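Local coordinates for putative hemoglobin-like oxygen-binding protein (Pseudoalteromonas haloplanktis, PDB 4UUR) that binds heme and, as a group II truncated hemoglobin, probably carries or otherwise handles oxygen in a cold-adapted Antarctic marine bacterium, at residues Y42-T47 against N114-L119; R66-E71 against A85-P90. One frame throughout, in Å; residues are numbered along the deposited sequence.

Interaction 1: Y42-T47 against N114-L119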
loop_
_atom_site.group_PDB
_atom_site.type_symbol
_atom_site.label_atom_id
_atom_site.label_comp_id
_atom_site.label_asym_id
_atom_site.label_seq_id
_atom_site.Cartn_x
_atom_site.Cartn_y
_atom_site.Cartn_z
ATOM N N TYR A 42 7.211 -0.879 -3.145
ATOM C CA TYR A 42 7.461 -1.356 -4.500
ATOM C C TYR A 42 8.912 -1.775 -4.671
ATOM O O TYR A 42 9.222 -2.684 -5.438
ATOM C CB TYR A 42 7.054 -0.246 -5.502
ATOM C CG TYR A 42 5.524 -0.112 -5.588
ATOM C CD1 TYR A 42 4.750 -1.175 -6.045
ATOM C CD2 TYR A 42 4.878 1.023 -5.174
ATOM C CE1 TYR A 42 3.357 -1.114 -6.064
ATOM C CE2 TYR A 42 3.488 1.131 -5.233
ATOM C CZ TYR A 42 2.718 0.044 -5.678
ATOM O OH TYR A 42 1.333 0.094 -5.727
ATOM N N ASP A 43 9.815 -1.123 -3.956
ATOM C CA ASP A 43 11.213 -1.494 -4.032
ATOM C C ASP A 43 11.432 -2.931 -3.611
ATOM O O ASP A 43 12.191 -3.671 -4.243
ATOM C CB ASP A 43 12.020 -0.547 -3.170
ATOM C CG ASP A 43 12.395 0.750 -3.921
ATOM O OD1 ASP A 43 12.098 0.870 -5.139
ATOM O OD2 ASP A 43 13.017 1.612 -3.288
ATOM N N ILE A 44 10.718 -3.325 -2.562
ATOM C CA ILE A 44 10.788 -4.660 -2.004
ATOM C C ILE A 44 10.012 -5.638 -2.878
ATOM O O ILE A 44 10.500 -6.748 -3.151
ATOM C CB ILE A 44 10.224 -4.672 -0.583
ATOM C CG1 ILE A 44 11.219 -3.986 0.360
ATOM C CG2 ILE A 44 9.873 -6.083 -0.126
ATOM C CD1 ILE A 44 10.636 -3.644 1.705
ATOM N N MET A 45 8.814 -5.226 -3.318
ATOM C CA MET A 45 7.993 -6.065 -4.157
ATOM C C MET A 45 8.744 -6.504 -5.401
ATOM O O MET A 45 8.578 -7.650 -5.852
ATOM C CB MET A 45 6.733 -5.325 -4.619
ATOM C CG MET A 45 5.821 -6.142 -5.552
ATOM S SD MET A 45 4.493 -5.194 -6.297
ATOM C CE MET A 45 3.519 -4.679 -4.871
ATOM N N ALA A 46 9.510 -5.565 -5.971
ATOM C CA ALA A 46 10.175 -5.746 -7.258
ATOM C C ALA A 46 11.413 -6.674 -7.225
ATOM O O ALA A 46 11.970 -7.026 -8.269
ATOM C CB ALA A 46 10.552 -4.388 -7.861
ATOM N N THR A 47 11.838 -7.083 -6.050
ATOM C CA THR A 47 13.016 -7.894 -5.965
ATOM C C THR A 47 12.907 -9.089 -5.082
ATOM O O THR A 47 13.801 -9.875 -5.036
ATOM C CB THR A 47 14.177 -7.045 -5.464
ATOM O OG1 THR A 47 13.819 -6.395 -4.218
ATOM C CG2 THR A 47 14.551 -6.023 -6.563
ATOM N N ASN A 114 4.163 -5.270 5.529
ATOM C CA ASN A 114 4.830 -5.570 6.840
ATOM C C ASN A 114 6.321 -5.204 6.866
ATOM O O ASN A 114 6.796 -4.466 7.729
ATOM C CB ASN A 114 4.644 -7.047 7.219
ATOM C CG ASN A 114 3.191 -7.383 7.574
ATOM O OD1 ASN A 114 2.421 -6.536 8.015
ATOM N ND2 ASN A 114 2.798 -8.614 7.317
ATOM N N LYS A 115 7.065 -5.720 5.917
ATOM C CA LYS A 115 8.477 -5.377 5.823
ATOM C C LYS A 115 8.730 -3.877 5.698
ATOM O O LYS A 115 9.706 -3.346 6.291
ATOM C CB LYS A 115 9.096 -6.092 4.641
ATOM C CG LYS A 115 9.234 -7.593 4.868
ATOM C CD LYS A 115 9.970 -8.250 3.716
ATOM C CE LYS A 115 11.375 -8.694 4.106
ATOM N NZ LYS A 115 11.273 -10.025 4.785
ATOM N N THR A 116 7.867 -3.200 4.922
ATOM C CA THR A 116 7.955 -1.774 4.723
ATOM C C THR A 116 7.705 -1.016 6.038
ATOM O O THR A 116 8.430 -0.079 6.381
ATOM C CB THR A 116 6.895 -1.326 3.671
ATOM O OG1 THR A 116 7.249 -1.881 2.393
ATOM C CG2 THR A 116 6.774 0.215 3.566
ATOM N N LEU A 117 6.629 -1.371 6.720
ATOM C CA LEU A 117 6.230 -0.686 7.945
ATOM C C LEU A 117 7.211 -0.907 9.108
ATOM O O LEU A 117 7.485 0.046 9.854
ATOM C CB LEU A 117 4.816 -1.087 8.363
ATOM C CG LEU A 117 3.750 -0.599 7.376
ATOM C CD1 LEU A 117 2.396 -1.148 7.733
ATOM C CD2 LEU A 117 3.689 0.896 7.320
ATOM N N ASP A 118 7.780 -2.106 9.215
ATOM C CA ASP A 118 8.921 -2.312 10.120
ATOM C C ASP A 118 10.062 -1.324 9.853
ATOM O O ASP A 118 10.660 -0.777 10.789
ATOM C CB ASP A 118 9.480 -3.760 10.042
ATOM C CG ASP A 118 8.578 -4.760 10.727
ATOM O OD1 ASP A 118 7.588 -4.316 11.337
ATOM O OD2 ASP A 118 8.806 -5.988 10.611
ATOM N N LEU A 119 10.397 -1.097 8.594
ATOM C CA LEU A 119 11.524 -0.202 8.360
ATOM C C LEU A 119 11.133 1.280 8.438
ATOM O O LEU A 119 11.974 2.112 8.709
ATOM C CB LEU A 119 12.194 -0.510 7.031
ATOM C CG LEU A 119 13.067 -1.754 7.006
ATOM C CD1 LEU A 119 13.139 -2.321 5.615
ATOM C CD2 LEU A 119 14.439 -1.467 7.527
#
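Ile44 reaches across to helix 103-120 with the end of its longer branch, setting CD1 against the flank formed by Lys115 and Thr116. Ile44 CD1 lies 4.1 Å from Lys115 CB and 3.9 Å from Thr116 OG1, so a single methyl group makes the whole of the close contact, by van der Waals packing alone. CG1 sits beside the backbone N and anti to the carbonyl carbon (chi1 -73°), and the nearly extended second torsion (chi2 166°) then carries CD1 outward to the other helix. On the Lys115 side it is the root of the side chain that touches: the aliphatic chain bends at its third and fourth torsions and takes the ammonium group away from Ile44, to a weak hydrogen bond with Tyr111. Thr116 presents its hydroxyl oxygen to the methyl, but the polar need of that oxygen is met within its own helix by a hydrogen bond with the carbonyl O of Cys112. The backbones stay 7.8 Å apart at their closest CA atoms, those of Ile44 and Thr116, and only 134 Å² is buried. This is plain helix-helix packing in the all-helical truncated globin fold, away from the heme-binding residues, a small touching point between the C-terminal part of helix 31-45 and helix 103-120. Thr116 also packs on Ile37, Arg40 and Phe41 of helix 31-45, while Leu117 turns to helix 124-141 and Met45 meets helix 52-56.

Interaction 2: R66-E71 against A85-P90; sequences RQVFFE and AKHGHP. With HEM (protoporphyrin IX containing Fe), chain C.
His87 NE2 donates a hydrogen bond to Glu71 OE1, 2.9 Å away, with an N-H...O angle of 149°. The oxygen lies at the edge of the imidazole, in its plane, and is approached nearly along its C-O axis; carboxylate and ring are only 16° from coplanar. With CG beside the backbone N (chi1 -80°) and the chain extended beyond it, Glu71 pushes its carboxylate across to the imidazole. Lys86 NZ stands 4.3 Å from the other oxygen, Glu71 OE2, a distance at which its charge would probably still favour the carboxylate. Lys86 CG lies over one face of the His87 ring, and Val68 CG2 comes within 4.0 Å of His87 NE2. A leucine in place of His87 would probably leave Glu71 OE1 without its N-H partner and the carboxylate freer to turn. Gly88, with positive phi, takes the backbone out of helical geometry; a side chain there would jam against the carbonyl O of His87. Val68 CG1 touches the heme propionate at O1D (3.7 Å), and Phe69 CE1 approaches HEM CHD. This His-carboxylate bond links helix 63-76 to the C-terminal end of helix 83-87, beside the propionate side of the heme pocket of a truncated globin.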
loop_
_atom_site.group_PDB
_atom_site.type_symbol
_atom_site.label_atom_id
_atom_site.label_comp_id
_atom_site.label_asym_id
_atom_site.label_seq_id
_atom_site.Cartn_x
_atom_site.Cartn_y
_atom_site.Cartn_z
ATOM N N ARG A 66 3.746 3.920 -8.412
ATOM C CA ARG A 66 4.444 4.473 -7.271
ATOM C C ARG A 66 3.779 5.807 -6.833
ATOM O O ARG A 66 3.444 5.991 -5.642
ATOM C CB ARG A 66 5.904 4.701 -7.583
ATOM C CG ARG A 66 6.723 3.442 -7.562
ATOM C CD ARG A 66 8.164 3.744 -7.972
ATOM N NE ARG A 66 9.006 2.551 -7.972
ATOM C CZ ARG A 66 9.639 2.017 -6.910
ATOM N NH1 ARG A 66 9.571 2.539 -5.696
ATOM N NH2 ARG A 66 10.363 0.948 -7.061
ATOM N N GLN A 67 3.590 6.697 -7.808
ATOM C CA GLN A 67 3.019 8.025 -7.604
ATOM C C GLN A 67 1.559 7.923 -7.155
ATOM O O GLN A 67 1.147 8.531 -6.175
ATOM C CB GLN A 67 3.143 8.833 -8.898
ATOM C CG GLN A 67 2.427 10.188 -8.948
ATOM C CD GLN A 67 2.880 11.150 -7.866
ATOM O OE1 GLN A 67 4.087 11.322 -7.607
ATOM N NE2 GLN A 67 1.914 11.782 -7.212
ATOM N N VAL A 68 0.775 7.115 -7.848
ATOM C CA VAL A 68 -0.638 6.943 -7.481
ATOM C C VAL A 68 -0.793 6.390 -6.083
ATOM O O VAL A 68 -1.574 6.910 -5.306
ATOM C CB VAL A 68 -1.378 6.044 -8.484
ATOM C CG1 VAL A 68 -2.760 5.660 -7.975
ATOM C CG2 VAL A 68 -1.526 6.782 -9.803
ATOM N N PHE A 69 -0.065 5.320 -5.750
ATOM C CA PHE A 69 -0.159 4.735 -4.404
ATOM C C PHE A 69 0.209 5.780 -3.359
ATOM O O PHE A 69 -0.422 5.836 -2.326
ATOM C CB PHE A 69 0.768 3.532 -4.261
ATOM C CG PHE A 69 0.575 2.752 -2.988
ATOM C CD1 PHE A 69 -0.658 2.265 -2.628
ATOM C CD2 PHE A 69 1.633 2.446 -2.195
ATOM C CE1 PHE A 69 -0.851 1.546 -1.458
ATOM C CE2 PHE A 69 1.495 1.676 -1.074
ATOM C CZ PHE A 69 0.244 1.229 -0.690
ATOM N N PHE A 70 1.230 6.588 -3.618
ATOM C CA PHE A 70 1.592 7.689 -2.709
ATOM C C PHE A 70 0.413 8.647 -2.491
ATOM O O PHE A 70 0.023 8.923 -1.336
ATOM C CB PHE A 70 2.780 8.475 -3.256
ATOM C CG PHE A 70 2.869 9.882 -2.742
ATOM C CD1 PHE A 70 3.161 10.136 -1.403
ATOM C CD2 PHE A 70 2.691 10.965 -3.603
ATOM C CE1 PHE A 70 3.250 11.440 -0.928
ATOM C CE2 PHE A 70 2.773 12.273 -3.137
ATOM C CZ PHE A 70 3.041 12.510 -1.795
ATOM N N GLU A 71 -0.146 9.134 -3.607
ATOM C CA GLU A 71 -1.327 9.979 -3.593
ATOM C C GLU A 71 -2.375 9.362 -2.734
ATOM O O GLU A 71 -3.012 10.057 -1.955
ATOM C CB GLU A 71 -1.881 10.187 -5.011
ATOM C CG GLU A 71 -1.141 11.240 -5.811
ATOM C CD GLU A 71 -1.209 11.031 -7.323
ATOM O OE1 GLU A 71 -2.150 10.412 -7.896
ATOM O OE2 GLU A 71 -0.266 11.487 -7.966
ATOM N N ALA A 85 -8.666 13.847 -4.836
ATOM C CA ALA A 85 -8.611 15.045 -5.671
ATOM C C ALA A 85 -8.476 14.685 -7.142
ATOM O O ALA A 85 -9.118 15.279 -7.992
ATOM C CB ALA A 85 -7.445 15.949 -5.271
ATOM N N LYS A 86 -7.614 13.737 -7.448
ATOM C CA LYS A 86 -7.207 13.522 -8.827
ATOM C C LYS A 86 -7.903 12.339 -9.497
ATOM O O LYS A 86 -8.035 12.332 -10.711
ATOM C CB LYS A 86 -5.697 13.324 -8.871
ATOM C CG LYS A 86 -5.066 13.453 -10.250
ATOM C CD LYS A 86 -3.548 13.534 -10.155
ATOM C CE LYS A 86 -3.113 14.604 -9.159
ATOM N NZ LYS A 86 -1.821 15.217 -9.558
ATOM N N HIS A 87 -8.334 11.343 -8.722
ATOM C CA HIS A 87 -8.885 10.102 -9.283
ATOM C C HIS A 87 -10.276 9.766 -8.755
ATOM O O HIS A 87 -10.841 8.778 -9.205
ATOM C CB HIS A 87 -7.929 8.899 -9.006
ATOM C CG HIS A 87 -6.498 9.148 -9.401
ATOM N ND1 HIS A 87 -6.038 8.992 -10.693
ATOM C CD2 HIS A 87 -5.430 9.560 -8.676
ATOM C CE1 HIS A 87 -4.756 9.306 -10.751
ATOM N NE2 HIS A 87 -4.362 9.656 -9.540
ATOM N N GLY A 88 -10.829 10.548 -7.814
ATOM C CA GLY A 88 -12.121 10.213 -7.181
ATOM C C GLY A 88 -12.005 9.237 -6.014
ATOM O O GLY A 88 -10.914 8.838 -5.647
ATOM N N HIS A 89 -13.131 8.835 -5.432
ATOM C CA HIS A 89 -13.133 7.963 -4.248
ATOM C C HIS A 89 -12.441 6.594 -4.449
ATOM O O HIS A 89 -12.635 5.955 -5.474
ATOM C CB HIS A 89 -14.572 7.734 -3.757
ATOM C CG HIS A 89 -15.240 8.980 -3.256
ATOM N ND1 HIS A 89 -14.994 9.505 -2.004
ATOM C CD2 HIS A 89 -16.133 9.813 -3.844
ATOM C CE1 HIS A 89 -15.711 10.602 -1.838
ATOM N NE2 HIS A 89 -16.411 10.812 -2.940
ATOM N N PRO A 90 -11.643 6.139 -3.459
ATOM C CA PRO A 90 -10.984 4.838 -3.405
ATOM C C PRO A 90 -11.721 3.614 -3.970
ATOM O O PRO A 90 -11.211 2.943 -4.864
ATOM C CB PRO A 90 -10.753 4.662 -1.915
ATOM C CG PRO A 90 -10.402 6.043 -1.478
ATOM C CD PRO A 90 -11.157 6.990 -2.360
HETATM C CHA HEM C . -3.678 -0.785 -7.988
HETATM C CHB HEM C . -2.771 -5.440 -6.884
HETATM C CHC HEM C . -4.209 -4.493 -2.344
HETATM C CHD HEM C . -4.111 0.180 -3.322
HETATM C C1A HEM C . -3.340 -2.122 -8.087
HETATM C C2A HEM C . -2.923 -2.755 -9.260
HETATM C C3A HEM C . -2.648 -4.051 -8.938
HETATM C C4A HEM C . -2.911 -4.249 -7.563
HETATM C CMA HEM C . -2.157 -5.131 -9.894
HETATM C CAA HEM C . -2.791 -2.156 -10.645
HETATM C CBA HEM C . -1.865 -0.941 -10.685
HETATM C CGA HEM C . -1.106 -0.749 -11.981
HETATM O O1A HEM C . -0.214 -1.509 -12.414
HETATM O O2A HEM C . -1.364 0.281 -12.625
HETATM C C1B HEM C . -3.133 -5.585 -5.535
HETATM C C2B HEM C . -3.246 -6.837 -4.857
HETATM C C3B HEM C . -3.664 -6.572 -3.578
HETATM C C4B HEM C . -3.852 -5.124 -3.532
HETATM C CMB HEM C . -2.880 -8.168 -5.489
HETATM C CAB HEM C . -4.003 -7.356 -2.349
HETATM C CBB HEM C . -4.116 -8.643 -2.369
HETATM C C1C HEM C . -4.223 -3.117 -2.153
HETATM C C2C HEM C . -4.380 -2.438 -0.933
HETATM C C3C HEM C . -4.374 -1.099 -1.239
HETATM C C4C HEM C . -4.167 -0.987 -2.635
HETATM C CMC HEM C . -4.575 -3.111 0.418
HETATM C CAC HEM C . -4.465 0.089 -0.362
HETATM C CBC HEM C . -4.404 0.002 0.962
HETATM C C1D HEM C . -4.033 0.225 -4.679
HETATM C C2D HEM C . -4.172 1.497 -5.384
HETATM C C3D HEM C . -4.050 1.225 -6.664
HETATM C C4D HEM C . -3.853 -0.214 -6.749
HETATM C CMD HEM C . -4.423 2.873 -4.830
HETATM C CAD HEM C . -4.177 2.211 -7.812
HETATM C CBD HEM C . -5.628 2.088 -8.286
HETATM C CGD HEM C . -6.020 3.071 -9.394
HETATM O O1D HEM C . -5.187 3.788 -9.971
HETATM O O2D HEM C . -7.202 3.193 -9.774
HETATM N NA HEM C . -3.283 -3.050 -7.042
HETATM N NB HEM C . -3.497 -4.633 -4.700
HETATM N NC HEM C . -4.067 -2.226 -3.141
HETATM N ND HEM C . -3.793 -0.760 -5.514
HETATM FE FE HEM C . -3.664 -2.598 -5.131
HETATM O O HOH W 1 -1.511 -2.313 -4.830
#

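How the interactions relate
From the N terminus the chain runs through helix 31-45, and 42-47, at its C-terminal end and into the following loop, opens the loop that interaction 1 closes on reaching 114-119. Inside that loop lies the whole of interaction 2, where 66-71 on helix 63-76 meets 85-90 after a short excursion of 13 residues; the two contacts nest and do not cross. Their centres are about 20 Å apart, on opposite sides of the chain's centre, yet the segments touch: Asp43 OD1 forms a salt bridge with Arg66 NH2 at 2.6 Å, and Tyr42 packs on Arg66 and Phe69. Helix 63-76 is thereby joined both to helix 31-45 and to helix 83-87, while interaction 1 ties helix 31-45 to helix 103-120.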